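PDB 2BKL: prolyl endopeptidase from Myxococcus xanthus, which probably cleaves oligopeptides on the carboxyl side of proline and, far less readily, of alanine, as a serine peptidase of the S9A family. Local coordinates for residues A377-T382 / Y391-S396; T385-I390 / V406-N411. All blocks are in the same frame, centred on the assembly; numbering follows the deposited sequence.

Contact 1 of 2, residues A377-T382 / Y391-S396; sequences AYYVFT and YKTSVS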
ATOM      1  N   ALA A 377     -12.835   8.657 -20.358  1.00  9.22           N
ATOM      2  CA  ALA A 377     -11.940   8.035 -19.393  1.00  8.07           C
ATOM      3  C   ALA A 377     -11.406   9.097 -18.456  1.00  8.69           C
ATOM      4  O   ALA A 377     -11.186  10.224 -18.889  1.00 11.56           O
ATOM      5  CB  ALA A 377     -10.786   7.334 -20.063  1.00  8.33           C
ATOM      6  N   TYR A 378     -11.130   8.737 -17.212  1.00  7.09           N
ATOM      7  CA  TYR A 378     -10.744   9.692 -16.203  1.00  7.98           C
ATOM      8  C   TYR A 378      -9.348   9.415 -15.723  1.00  8.93           C
ATOM      9  O   TYR A 378      -8.884   8.268 -15.745  1.00 10.41           O
ATOM     10  CB  TYR A 378     -11.717   9.610 -15.011  1.00  8.95           C
ATOM     11  CG  TYR A 378     -13.148   9.946 -15.323  1.00  9.41           C
ATOM     12  CD1 TYR A 378     -13.968   9.012 -15.920  1.00 11.67           C
ATOM     13  CD2 TYR A 378     -13.680  11.180 -15.002  1.00 11.71           C
ATOM     14  CE1 TYR A 378     -15.289   9.318 -16.217  1.00 14.09           C
ATOM     15  CE2 TYR A 378     -14.994  11.480 -15.282  1.00 13.36           C
ATOM     16  CZ  TYR A 378     -15.772  10.551 -15.888  1.00 14.35           C
ATOM     17  OH  TYR A 378     -17.090  10.844 -16.178  1.00 18.17           O
ATOM     18  N   TYR A 379      -8.647  10.455 -15.286  1.00  7.42           N
ATOM     19  CA  TYR A 379      -7.421  10.238 -14.558  1.00  8.00           C
ATOM     20  C   TYR A 379      -7.310  11.218 -13.413  1.00  9.22           C
ATOM     21  O   TYR A 379      -7.927  12.291 -13.415  1.00  8.95           O
ATOM     22  CB  TYR A 379      -6.181  10.302 -15.463  1.00 10.18           C
ATOM     23  CG  TYR A 379      -5.733  11.677 -15.898  1.00 10.65           C
ATOM     24  CD1 TYR A 379      -6.205  12.248 -17.061  1.00 11.77           C
ATOM     25  CD2 TYR A 379      -4.785  12.390 -15.160  1.00 11.92           C
ATOM     26  CE1 TYR A 379      -5.752  13.533 -17.483  1.00 12.71           C
ATOM     27  CE2 TYR A 379      -4.349  13.631 -15.563  1.00 13.12           C
ATOM     28  CZ  TYR A 379      -4.866  14.202 -16.719  1.00  9.97           C
ATOM     29  OH  TYR A 379      -4.375  15.438 -17.100  1.00 13.83           O
ATOM     30  N   VAL A 380      -6.536  10.808 -12.421  1.00  8.94           N
ATOM     31  CA  VAL A 380      -6.281  11.608 -11.231  1.00  8.67           C
ATOM     32  C   VAL A 380      -4.899  12.195 -11.303  1.00  9.42           C
ATOM     33  O   VAL A 380      -3.955  11.501 -11.673  1.00 10.06           O
ATOM     34  CB  VAL A 380      -6.395  10.691  -9.993  1.00 10.42           C
ATOM     35  CG1 VAL A 380      -6.153  11.454  -8.699  1.00 13.34           C
ATOM     36  CG2 VAL A 380      -7.746   9.979  -9.928  1.00 12.38           C
ATOM     37  N   PHE A 381      -4.779  13.474 -10.963  1.00 10.35           N
ATOM     38  CA  PHE A 381      -3.498  14.152 -10.862  1.00  9.92           C
ATOM     39  C   PHE A 381      -3.306  14.785  -9.491  1.00  9.98           C
ATOM     40  O   PHE A 381      -4.211  15.421  -8.958  1.00 10.21           O
ATOM     41  CB  PHE A 381      -3.383  15.212 -11.941  1.00 10.87           C
ATOM     42  CG  PHE A 381      -2.106  15.980 -11.873  1.00  9.54           C
ATOM     43  CD1 PHE A 381      -0.963  15.478 -12.476  1.00 10.96           C
ATOM     44  CD2 PHE A 381      -2.052  17.186 -11.205  1.00 11.37           C
ATOM     45  CE1 PHE A 381       0.215  16.153 -12.406  1.00 10.34           C
ATOM     46  CE2 PHE A 381      -0.883  17.865 -11.113  1.00 12.03           C
ATOM     47  CZ  PHE A 381       0.258  17.367 -11.718  1.00 10.28           C
ATOM     48  N   THR A 382      -2.143  14.585  -8.896  1.00 10.90           N
ATOM     49  CA  THR A 382      -1.783  15.241  -7.635  1.00 10.18           C
ATOM     50  C   THR A 382      -0.345  15.701  -7.751  1.00  8.76           C
ATOM     51  O   THR A 382       0.399  15.273  -8.601  1.00  9.69           O
ATOM     52  CB  THR A 382      -1.876  14.330  -6.380  1.00 13.43           C
ATOM     53  OG1 THR A 382      -1.021  13.165  -6.561  1.00 15.39           O
ATOM     54  CG2 THR A 382      -3.246  13.752  -6.207  1.00 17.03           C
ATOM     55  N   TYR A 391      -9.508  14.601 -14.094  1.00  7.95           N
ATOM     56  CA  TYR A 391      -9.790  15.038 -15.448  1.00  8.71           C
ATOM     57  C   TYR A 391     -10.618  14.002 -16.177  1.00  9.66           C
ATOM     58  O   TYR A 391     -10.390  12.794 -16.050  1.00  9.34           O
ATOM     59  CB  TYR A 391      -8.476  15.313 -16.207  1.00  9.02           C
ATOM     60  CG  TYR A 391      -7.806  16.547 -15.676  1.00 10.93           C
ATOM     61  CD1 TYR A 391      -6.991  16.477 -14.563  1.00  9.77           C
ATOM     62  CD2 TYR A 391      -8.003  17.769 -16.263  1.00 11.13           C
ATOM     63  CE1 TYR A 391      -6.423  17.585 -14.033  1.00 13.80           C
ATOM     64  CE2 TYR A 391      -7.402  18.923 -15.746  1.00 13.37           C
ATOM     65  CZ  TYR A 391      -6.619  18.801 -14.622  1.00 10.27           C
ATOM     66  OH  TYR A 391      -5.992  19.905 -14.081  1.00 15.19           O
ATOM     67  N   LYS A 392     -11.581  14.486 -16.948  1.00  9.01           N
ATOM     68  CA  LYS A 392     -12.376  13.649 -17.821  1.00 10.51           C
ATOM     69  C   LYS A 392     -11.853  13.891 -19.230  1.00 10.89           C
ATOM     70  O   LYS A 392     -11.764  15.031 -19.692  1.00 10.95           O
ATOM     71  CB  LYS A 392     -13.856  14.004 -17.714  1.00 11.57           C
ATOM     72  CG  LYS A 392     -14.764  13.199 -18.643  1.00 14.68           C
ATOM     73  CD  LYS A 392     -16.234  13.574 -18.448  1.00 17.44           C
ATOM     74  CE  LYS A 392     -17.080  13.198 -19.629  1.00 20.76           C
ATOM     75  NZ  LYS A 392     -18.413  13.850 -19.570  1.00 23.28           N
ATOM     76  N   THR A 393     -11.494  12.811 -19.912  1.00  9.20           N
ATOM     77  CA  THR A 393     -10.890  12.912 -21.225  1.00  9.86           C
ATOM     78  C   THR A 393     -11.640  12.048 -22.222  1.00  9.88           C
ATOM     79  O   THR A 393     -12.282  11.076 -21.850  1.00 11.91           O
ATOM     80  CB  THR A 393      -9.401  12.491 -21.200  1.00 12.55           C
ATOM     81  OG1 THR A 393      -9.289  11.053 -21.122  1.00 13.76           O
ATOM     82  CG2 THR A 393      -8.670  12.967 -19.968  1.00 15.34           C
ATOM     83  N   SER A 394     -11.562  12.427 -23.489  1.00  7.97           N
ATOM     84  CA  SER A 394     -12.017  11.587 -24.572  1.00  8.05           C
ATOM     85  C   SER A 394     -10.841  10.787 -25.109  1.00  9.06           C
ATOM     86  O   SER A 394      -9.816  11.322 -25.477  1.00  8.89           O
ATOM     87  CB  SER A 394     -12.589  12.438 -25.710  1.00 10.60           C
ATOM     88  OG  SER A 394     -12.693  11.666 -26.904  1.00 11.98           O
ATOM     89  N   VAL A 395     -10.997   9.480 -25.152  1.00 10.12           N
ATOM     90  CA  VAL A 395      -9.940   8.625 -25.646  1.00 10.09           C
ATOM     91  C   VAL A 395      -9.734   8.853 -27.139  1.00 10.89           C
ATOM     92  O   VAL A 395      -8.595   8.895 -27.613  1.00 11.59           O
ATOM     93  CB  VAL A 395     -10.239   7.133 -25.363  1.00  9.95           C
ATOM     94  CG1 VAL A 395      -9.158   6.246 -25.965  1.00 11.67           C
ATOM     95  CG2 VAL A 395     -10.317   6.875 -23.875  1.00 10.85           C
ATOM     96  N   SER A 396     -10.830   8.982 -27.872  1.00 11.81           N
ATOM     97  CA  SER A 396     -10.766   9.120 -29.324  1.00 12.87           C
ATOM     98  C   SER A 396     -10.186  10.459 -29.796  1.00 13.63           C
ATOM     99  O   SER A 396      -9.469  10.467 -30.778  1.00 14.50           O
ATOM    100  CB  SER A 396     -12.127   8.873 -29.960  1.00 14.00           C
ATOM    101  OG  SER A 396     -13.085   9.792 -29.533  1.00 16.22           O
TER
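Strands 377-382 and 391-394 run antiparallel at 143°, their axes 4.7 Å apart at closest, with Ala377-Thr393 and Tyr379-Tyr391 as hydrogen-bonded pairs around the non-hydrogen-bonded pair Tyr378-Lys392. Ala377 O takes the amide of Thr393 (N to O, 2.8 Å), and Tyr391 N reaches Tyr379 O at 2.9 Å; in each the partner strand returns the bond. One face carries Tyr378 and Lys392, side by side and pointing the same way. The lysine's extended chain follows the ring: CB lies 3.7 Å from Tyr378 CE2, and CD 3.7 Å from Tyr378 OH. An alanine in place of Tyr378 would probably leave the Lys392 methylenes without the surface they follow. The other face carries Tyr379 and Tyr391, with Ala377 and Thr393. Chi1 of 76° sets Tyr379 CG between the backbone N and the carbonyl carbon; the far part of the ring lies nearer the other strand, CE1 meeting Tyr391 CB at 3.5 Å. The rings are nearly parallel, 17° between planes, but slid so far that they barely overlap; Tyr379 OH sits over one face of Tyr391, near its rim. Thr393 CG2 touches the edge of the Tyr379 ring, 3.9 Å from CE1. Around this hairpin, strand 400-405 flanks Tyr391 and Lys392, and Tyr378 packs on strand 71-78 of the neighbouring propeller blade.

Contact 2 of 2, residues T385-I390 / V406-N411; sequences TTPRQI and VDVPMN
Thr385 O is buried against Met410 without a hydrogen-bond partner: Met410 CE lies 3.9 Å from this oxygen and SD 4.1 Å, the thioether's methyl and sulphur standing above the plane of the carbonyl. Pro387 and Val406 carry the largest shares of the contact. Pro387 CG meets Val408 CG2 at 3.5 Å, the two side chains crossing obliquely, while Pro387 CB comes within 3.4 Å of Val406 O and also faces Val406 CB. The ring's CB and CG thus pack partly on a peptide carbonyl and partly on valine carbons. The one hydrogen bond between the segments runs from Val406 N to Arg388 O, 3.0 Å long and nearly straight (167° at the hydrogen). It carries the pairing of strands 386-394 and 400-405 one residue past the end of the latter. These are the last two strands of a four-stranded antiparallel blade of the beta-propeller, and from here the chain passes toward strand 415-423 of the alpha/beta-hydrolase sheet. Pro409 centres an inverse gamma turn, with a weak bond from Met410 N to Val408 O. Met410, the last residue of the turn, has its SD 4.2 Å from Pro387 CG. Phe464 touches both Pro387 and Met410, and Tyr415 touches Thr385 as well as Met410.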
ATOM      1  N   THR A 385       2.276  19.546  -3.637  1.00 14.85           N
ATOM      2  CA  THR A 385       1.595  20.800  -3.296  1.00 17.89           C
ATOM      3  C   THR A 385       0.227  21.038  -3.994  1.00 19.32           C
ATOM      4  O   THR A 385      -0.358  22.122  -3.861  1.00 22.39           O
ATOM      5  CB  THR A 385       2.540  21.975  -3.618  1.00 20.11           C
ATOM      6  OG1 THR A 385       2.762  22.051  -5.025  1.00 22.94           O
ATOM      7  CG2 THR A 385       3.920  21.744  -3.039  1.00 22.53           C
ATOM      8  N   THR A 386      -0.286  20.034  -4.701  1.00 16.02           N
ATOM      9  CA  THR A 386      -1.531  20.121  -5.503  1.00 18.11           C
ATOM     10  C   THR A 386      -2.511  19.056  -5.024  1.00 15.26           C
ATOM     11  O   THR A 386      -2.310  17.869  -5.292  1.00 15.50           O
ATOM     12  CB  THR A 386      -1.269  19.844  -7.025  1.00 17.20           C
ATOM     13  OG1 THR A 386      -0.391  20.817  -7.578  1.00 25.07           O
ATOM     14  CG2 THR A 386      -2.543  20.020  -7.851  1.00 22.79           C
ATOM     15  N   PRO A 387      -3.586  19.446  -4.354  1.00 13.97           N
ATOM     16  CA  PRO A 387      -4.641  18.485  -4.019  1.00 11.92           C
ATOM     17  C   PRO A 387      -5.222  17.756  -5.244  1.00 11.53           C
ATOM     18  O   PRO A 387      -5.149  18.299  -6.344  1.00 11.48           O
ATOM     19  CB  PRO A 387      -5.707  19.371  -3.326  1.00 12.66           C
ATOM     20  CG  PRO A 387      -4.951  20.505  -2.810  1.00 14.89           C
ATOM     21  CD  PRO A 387      -3.885  20.782  -3.814  1.00 13.74           C
ATOM     22  N   ARG A 388      -5.807  16.570  -5.051  1.00 12.31           N
ATOM     23  CA  ARG A 388      -6.303  15.738  -6.142  1.00 15.11           C
ATOM     24  C   ARG A 388      -7.200  16.489  -7.088  1.00 11.73           C
ATOM     25  O   ARG A 388      -8.136  17.159  -6.690  1.00 11.79           O
ATOM     26  CB  ARG A 388      -7.102  14.529  -5.612  1.00 19.11           C
ATOM     27  CG  ARG A 388      -6.272  13.367  -5.151  1.00 25.25           C
ATOM     28  CD  ARG A 388      -7.041  12.377  -4.277  1.00 25.98           C
ATOM     29  NE  ARG A 388      -8.308  11.931  -4.857  1.00 29.34           N
ATOM     30  CZ  ARG A 388      -8.482  10.782  -5.524  1.00 29.34           C
ATOM     31  NH1 ARG A 388      -7.476   9.928  -5.696  1.00 30.43           N
ATOM     32  NH2 ARG A 388      -9.685  10.472  -6.013  1.00 28.29           N
ATOM     33  N   GLN A 389      -6.894  16.338  -8.364  1.00  9.84           N
ATOM     34  CA  GLN A 389      -7.713  16.812  -9.452  1.00 11.16           C
ATOM     35  C   GLN A 389      -8.062  15.617 -10.304  1.00 10.95           C
ATOM     36  O   GLN A 389      -7.209  14.787 -10.563  1.00 14.55           O
ATOM     37  CB  GLN A 389      -6.920  17.772 -10.296  1.00 11.71           C
ATOM     38  CG  GLN A 389      -6.528  19.054  -9.538  1.00 12.90           C
ATOM     39  CD  GLN A 389      -5.620  19.978 -10.313  1.00 16.03           C
ATOM     40  OE1 GLN A 389      -5.097  19.628 -11.374  1.00 19.88           O
ATOM     41  NE2 GLN A 389      -5.384  21.154  -9.752  1.00 19.52           N
ATOM     42  N   ILE A 390      -9.289  15.529 -10.768  1.00  7.51           N
ATOM     43  CA  ILE A 390      -9.697  14.512 -11.704  1.00  7.74           C
ATOM     44  C   ILE A 390     -10.055  15.147 -13.019  1.00  7.61           C
ATOM     45  O   ILE A 390     -10.798  16.109 -13.058  1.00  7.30           O
ATOM     46  CB  ILE A 390     -10.893  13.724 -11.176  1.00  8.64           C
ATOM     47  CG1 ILE A 390     -10.566  13.080  -9.832  1.00  9.90           C
ATOM     48  CG2 ILE A 390     -11.338  12.695 -12.219  1.00  9.73           C
ATOM     49  CD1 ILE A 390     -11.776  12.441  -9.207  1.00 11.23           C
ATOM     50  N   VAL A 406     -10.194  18.931  -5.311  1.00 10.76           N
ATOM     51  CA  VAL A 406     -10.331  19.097  -3.854  1.00 11.40           C
ATOM     52  C   VAL A 406      -9.847  20.477  -3.437  1.00 12.36           C
ATOM     53  O   VAL A 406      -8.705  20.854  -3.704  1.00 14.49           O
ATOM     54  CB  VAL A 406      -9.540  18.022  -3.079  1.00 12.43           C
ATOM     55  CG1 VAL A 406      -9.786  18.191  -1.610  1.00 14.69           C
ATOM     56  CG2 VAL A 406      -9.958  16.620  -3.510  1.00 12.76           C
ATOM     57  N   ASP A 407     -10.732  21.244  -2.811  1.00 12.97           N
ATOM     58  CA  ASP A 407     -10.381  22.550  -2.291  1.00 16.90           C
ATOM     59  C   ASP A 407      -9.786  22.347  -0.888  1.00 15.90           C
ATOM     60  O   ASP A 407     -10.384  21.680  -0.030  1.00 17.76           O
ATOM     61  CB  ASP A 407     -11.621  23.444  -2.243  1.00 22.15           C
ATOM     62  CG  ASP A 407     -11.998  23.983  -3.619  1.00 23.82           C
ATOM     63  OD1 ASP A 407     -12.638  23.251  -4.404  1.00 31.86           O
ATOM     64  OD2 ASP A 407     -11.678  25.130  -4.010  1.00 33.09           O
ATOM     65  N   VAL A 408      -8.596  22.886  -0.680  1.00 15.97           N
ATOM     66  CA  VAL A 408      -7.887  22.762   0.585  1.00 15.66           C
ATOM     67  C   VAL A 408      -7.425  24.172   0.988  1.00 15.08           C
ATOM     68  O   VAL A 408      -6.948  24.917   0.141  1.00 14.04           O
ATOM     69  CB  VAL A 408      -6.661  21.818   0.410  1.00 17.33           C
ATOM     70  CG1 VAL A 408      -5.852  21.723   1.681  1.00 18.51           C
ATOM     71  CG2 VAL A 408      -7.094  20.422   0.003  1.00 19.34           C
ATOM     72  N   PRO A 409      -7.590  24.563   2.252  1.00 14.11           N
ATOM     73  CA  PRO A 409      -7.218  25.921   2.684  1.00 14.79           C
ATOM     74  C   PRO A 409      -5.707  26.055   2.847  1.00 13.54           C
ATOM     75  O   PRO A 409      -5.195  26.016   3.966  1.00 14.67           O
ATOM     76  CB  PRO A 409      -7.957  26.080   4.011  1.00 14.82           C
ATOM     77  CG  PRO A 409      -8.065  24.694   4.533  1.00 15.35           C
ATOM     78  CD  PRO A 409      -8.225  23.803   3.334  1.00 14.28           C
ATOM     79  N   MET A 410      -5.017  26.243   1.731  1.00 14.33           N
ATOM     80  CA  MET A 410      -3.560  26.372   1.694  1.00 16.94           C
ATOM     81  C   MET A 410      -3.200  27.194   0.475  1.00 16.80           C
ATOM     82  O   MET A 410      -4.030  27.372  -0.411  1.00 17.93           O
ATOM     83  CB  MET A 410      -2.923  24.992   1.536  1.00 20.38           C
ATOM     84  CG  MET A 410      -3.545  24.227   0.361  1.00 22.09           C
ATOM     85  SD  MET A 410      -2.573  23.019  -0.478  1.00 27.15           S
ATOM     86  CE  MET A 410      -0.973  23.760  -0.379  1.00 23.79           C
ATOM     87  N   ASN A 411      -1.970  27.695   0.427  1.00 14.93           N
ATOM     88  CA  ASN A 411      -1.479  28.451  -0.727  1.00 16.80           C
ATOM     89  C   ASN A 411      -0.292  27.734  -1.335  1.00 16.30           C
ATOM     90  O   ASN A 411       0.816  27.823  -0.805  1.00 15.74           O
ATOM     91  CB  ASN A 411      -1.083  29.871  -0.316  1.00 18.82           C
ATOM     92  CG  ASN A 411      -0.554  30.701  -1.494  1.00 19.56           C
ATOM     93  OD1 ASN A 411      -0.458  30.227  -2.638  1.00 22.52           O
ATOM     94  ND2 ASN A 411      -0.209  31.957  -1.212  1.00 25.85           N
TER

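How the contacts relate
Contacts 1 and 2, their centres about 17 Å apart, divide strand 386-394 between them: its beginning serves contact 2 and its later part contact 1. Along the chain the segments alternate, 377-382, 385-390, 391-396, then 406-411. The two contacts also meet directly where Phe381 N lies 2.8 Å from Gln389 O, a probable hydrogen bond within the hairpin, and where Thr382 packs on Arg388. A single blade thus shows how one strand can serve two purposes: contact 1 pairs it with strand 376-383 inside the propeller, whereas contact 2 holds the departing chain against it, near the junction with the hydrolase domain.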